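Local atomic coordinates of ABC-type branched-chain amino acid transport systems periplasmic component-like protein (PDB entry 4N03), a protein that probably serves as the substrate-binding component of an ABC transporter, holding a fatty acid, here palmitic acid, for uptake. Residues A[275-281]-A[369-375]. Residues are numbered along the deposited sequence; the frame is centred on the assembly and turned at random.
Sequences FFIATAG and KTYIIKP. With PLM (palmitic acid), chain B.
I277 and T279 each exchange two backbone hydrogen bonds with I373 and Y371 respectively, which defines strands 275-279 and 370-375 as antiparallel neighbours. The I373 N to I277 O bond is nearly straight (169° at the hydrogen) and lies in the carbonyl plane; Y371 N to T279 O is bent (140°), although short at 2.7 Å. Between them A278 faces I372 as a non-hydrogen-bonded pair. One water donates to both A280 O and K369 O, bridging the chains beyond the last backbone bonds.

Apolar contacts occupy both faces. On one, in the conformers described, I373 CG1 lies 3.7 Å from I277 CB, while its CD1 meets T279 CG2. On the other, I372 CG2 touches F276 CB at 3.8 Å, and W158 of helix 148-161 packs over this side. Separately, at the start of 275-279, P375 CD abuts the F275 ring edge, the side chains crossing at about a right angle.

T279 O lies in plane at the Y371 ring edge, A280 O is 3.4 Å from Y371 CE1, and Y371 OH hydrogen-bonds G354 O. T279 OG1 accepts from G281 N (3.1 Å), forming an ST turn beside the palmitic acid chain.

In this mixed sheet of a periplasmic-binding-protein lobe, 370-375 alone runs reversed, between 275-279 and 383-390; the C-terminal end of 275-279 lies by the fatty acid.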
loop_
_atom_site.group_PDB
_atom_site.type_symbol
_atom_site.label_atom_id
_atom_site.label_comp_id
_atom_site.label_asym_id
_atom_site.label_seq_id
_atom_site.Cartn_x
_atom_site.Cartn_y
_atom_site.Cartn_z
ATOM N N PHE A 275 2.396 -3.048 19.706
ATOM C CA PHE A 275 2.132 -2.295 18.493
ATOM C C PHE A 275 2.100 -3.255 17.315
ATOM O O PHE A 275 3.093 -3.967 17.019
ATOM C CB PHE A 275 3.227 -1.232 18.310
ATOM C CG PHE A 275 3.015 -0.316 17.152
ATOM C CD1 PHE A 275 3.399 -0.686 15.900
ATOM C CD2 PHE A 275 2.478 0.942 17.305
ATOM C CE1 PHE A 275 3.240 0.118 14.823
ATOM C CE2 PHE A 275 2.317 1.761 16.217
ATOM C CZ PHE A 275 2.661 1.355 14.962
ATOM N N PHE A 276 0.938 -3.333 16.668
ATOM C CA PHE A 276 0.709 -4.272 15.616
ATOM C C PHE A 276 0.241 -3.547 14.365
ATOM O O PHE A 276 -0.404 -2.500 14.470
ATOM C CB PHE A 276 -0.350 -5.298 16.089
ATOM C CG PHE A 276 0.027 -5.981 17.365
ATOM C CD1 PHE A 276 0.958 -7.010 17.332
ATOM C CD2 PHE A 276 -0.463 -5.579 18.564
ATOM C CE1 PHE A 276 1.352 -7.643 18.479
ATOM C CE2 PHE A 276 -0.061 -6.183 19.730
ATOM C CZ PHE A 276 0.849 -7.226 19.686
ATOM N N ILE A 277 0.493 -4.118 13.206
ATOM C CA ILE A 277 0.126 -3.564 11.922
ATOM C C ILE A 277 -0.650 -4.592 11.128
ATOM O O ILE A 277 -0.236 -5.740 10.980
ATOM C CB ILE A 277 1.373 -3.138 11.112
ATOM C CG1 ILE A 277 2.167 -2.015 11.798
ATOM C CG2 ILE A 277 1.014 -2.731 9.686
ATOM C CD1 ILE A 277 1.442 -0.667 11.817
ATOM N N ALA A 278 -1.826 -4.182 10.642
ATOM C CA ALA A 278 -2.653 -5.003 9.757
ATOM C C ALA A 278 -2.285 -4.657 8.321
ATOM O O ALA A 278 -2.323 -3.513 7.933
ATOM C CB ALA A 278 -4.106 -4.721 9.991
ATOM N N THR A 279 -1.846 -5.668 7.560
ATOM C CA THR A 279 -1.385 -5.437 6.215
ATOM C C THR A 279 -1.549 -6.676 5.365
ATOM O O THR A 279 -1.319 -7.787 5.852
ATOM C CB THR A 279 0.114 -5.039 6.221
ATOM O OG1 THR A 279 0.538 -4.885 4.870
ATOM C CG2 THR A 279 1.001 -6.035 6.946
ATOM N N ALA A 280 -1.915 -6.512 4.098
ATOM C CA ALA A 280 -1.978 -7.615 3.163
ATOM C C ALA A 280 -0.591 -8.052 2.670
ATOM O O ALA A 280 -0.479 -9.078 2.034
ATOM C CB ALA A 280 -2.801 -7.241 1.942
ATOM N N GLY A 281 0.442 -7.229 2.915
ATOM C CA GLY A 281 1.786 -7.503 2.425
ATOM C C GLY A 281 2.666 -8.222 3.425
ATOM O O GLY A 281 2.661 -7.919 4.605
ATOM N N LYS A 369 -7.265 -11.291 2.583
ATOM C CA LYS A 369 -6.393 -11.863 3.585
ATOM C C LYS A 369 -5.410 -10.794 4.123
ATOM O O LYS A 369 -4.737 -10.106 3.357
ATOM C CB LYS A 369 -5.627 -13.017 2.982
ATOM C CG LYS A 369 -6.530 -14.133 2.535
ATOM C CD LYS A 369 -5.853 -15.417 2.177
ATOM C CE LYS A 369 -6.869 -16.401 1.625
ATOM N NZ LYS A 369 -7.412 -15.994 0.281
ATOM N N THR A 370 -5.408 -10.670 5.435
ATOM C CA THR A 370 -4.601 -9.687 6.142
ATOM C C THR A 370 -3.650 -10.395 7.092
ATOM O O THR A 370 -4.050 -11.269 7.851
ATOM C CB THR A 370 -5.545 -8.799 7.001
ATOM O OG1 THR A 370 -6.510 -8.163 6.146
ATOM C CG2 THR A 370 -4.805 -7.767 7.830
ATOM N N TYR A 371 -2.354 -10.020 7.030
ATOM C CA TYR A 371 -1.371 -10.383 8.060
ATOM C C TYR A 371 -1.450 -9.456 9.215
ATOM O O TYR A 371 -1.843 -8.279 9.048
ATOM C CB TYR A 371 0.071 -10.224 7.532
ATOM C CG TYR A 371 0.497 -11.103 6.398
ATOM C CD1 TYR A 371 0.319 -10.714 5.086
ATOM C CD2 TYR A 371 1.177 -12.312 6.623
ATOM C CE1 TYR A 371 0.742 -11.488 4.026
ATOM C CE2 TYR A 371 1.604 -13.091 5.564
ATOM C CZ TYR A 371 1.423 -12.670 4.287
ATOM O OH TYR A 371 1.868 -13.481 3.263
ATOM N N ILE A 372 -1.088 -9.923 10.405
ATOM C CA ILE A 372 -0.762 -9.003 11.503
ATOM C C ILE A 372 0.775 -9.094 11.652
ATOM O O ILE A 372 1.299 -10.206 11.830
ATOM C CB ILE A 372 -1.434 -9.357 12.822
ATOM C CG1 ILE A 372 -2.934 -9.467 12.667
ATOM C CG2 ILE A 372 -1.011 -8.337 13.892
ATOM C CD1 ILE A 372 -3.638 -8.199 12.250
ATOM N N ILE A 373 1.456 -7.973 11.607
ATOM C CA ILE A 373 2.892 -7.899 11.768
ATOM C C ILE A 373 3.205 -7.012 12.957
ATOM O O ILE A 373 2.369 -6.242 13.427
ATOM C CB ILE A 373 3.625 -7.469 10.462
ATOM C CG1 ILE A 373 3.456 -6.017 10.166
ATOM C CG2 ILE A 373 3.216 -8.363 9.304
ATOM C CD1 ILE A 373 4.251 -5.557 8.990
ATOM N N LYS A 374 4.446 -7.067 13.434
ATOM C CA LYS A 374 4.908 -6.109 14.434
ATOM C C LYS A 374 6.322 -5.660 14.071
ATOM O O LYS A 374 7.138 -6.437 13.496
ATOM C CB LYS A 374 4.897 -6.669 15.836
ATOM C CG LYS A 374 5.872 -7.829 16.014
ATOM C CD LYS A 374 5.875 -8.406 17.411
ATOM C CE LYS A 374 6.463 -7.481 18.471
ATOM N NZ LYS A 374 7.920 -7.170 18.268
ATOM N N PRO A 375 6.673 -4.441 14.457
ATOM C CA PRO A 375 8.065 -4.004 14.405
ATOM C C PRO A 375 8.995 -4.918 15.193
ATOM O O PRO A 375 8.631 -5.397 16.265
ATOM C CB PRO A 375 8.018 -2.625 15.010
ATOM C CG PRO A 375 6.643 -2.154 14.769
ATOM C CD PRO A 375 5.792 -3.373 14.959
HETATM C C1 PLM B . -2.757 6.407 1.666
HETATM O O1 PLM B . -3.484 5.470 1.243
HETATM O O2 PLM B . -2.883 7.607 1.340
HETATM C C2 PLM B . -1.541 6.048 2.489
HETATM C C3 PLM B . -0.395 5.613 1.476
HETATM C C4 PLM B . 0.811 5.017 2.164
HETATM C C5 PLM B . 1.906 4.672 1.214
HETATM C C6 PLM B . 3.160 3.960 1.765
HETATM C C7 PLM B . 2.998 2.449 1.666
HETATM C C8 PLM B . 4.063 1.630 2.341
HETATM C C9 PLM B . 4.074 0.155 1.985
HETATM C CA PLM B . 3.211 -0.749 2.896
HETATM C CB PLM B . 3.093 -2.166 2.205
HETATM C CC PLM B . 1.606 -2.610 2.075
HETATM C CD PLM B . 1.353 -3.643 0.997
HETATM C CE PLM B . -0.088 -4.091 0.795
HETATM C CF PLM B . -0.305 -4.592 -0.641
HETATM C CG PLM B . 0.057 -6.049 -0.865
HETATM O O HOH W 1 -2.544 -10.986 1.928
#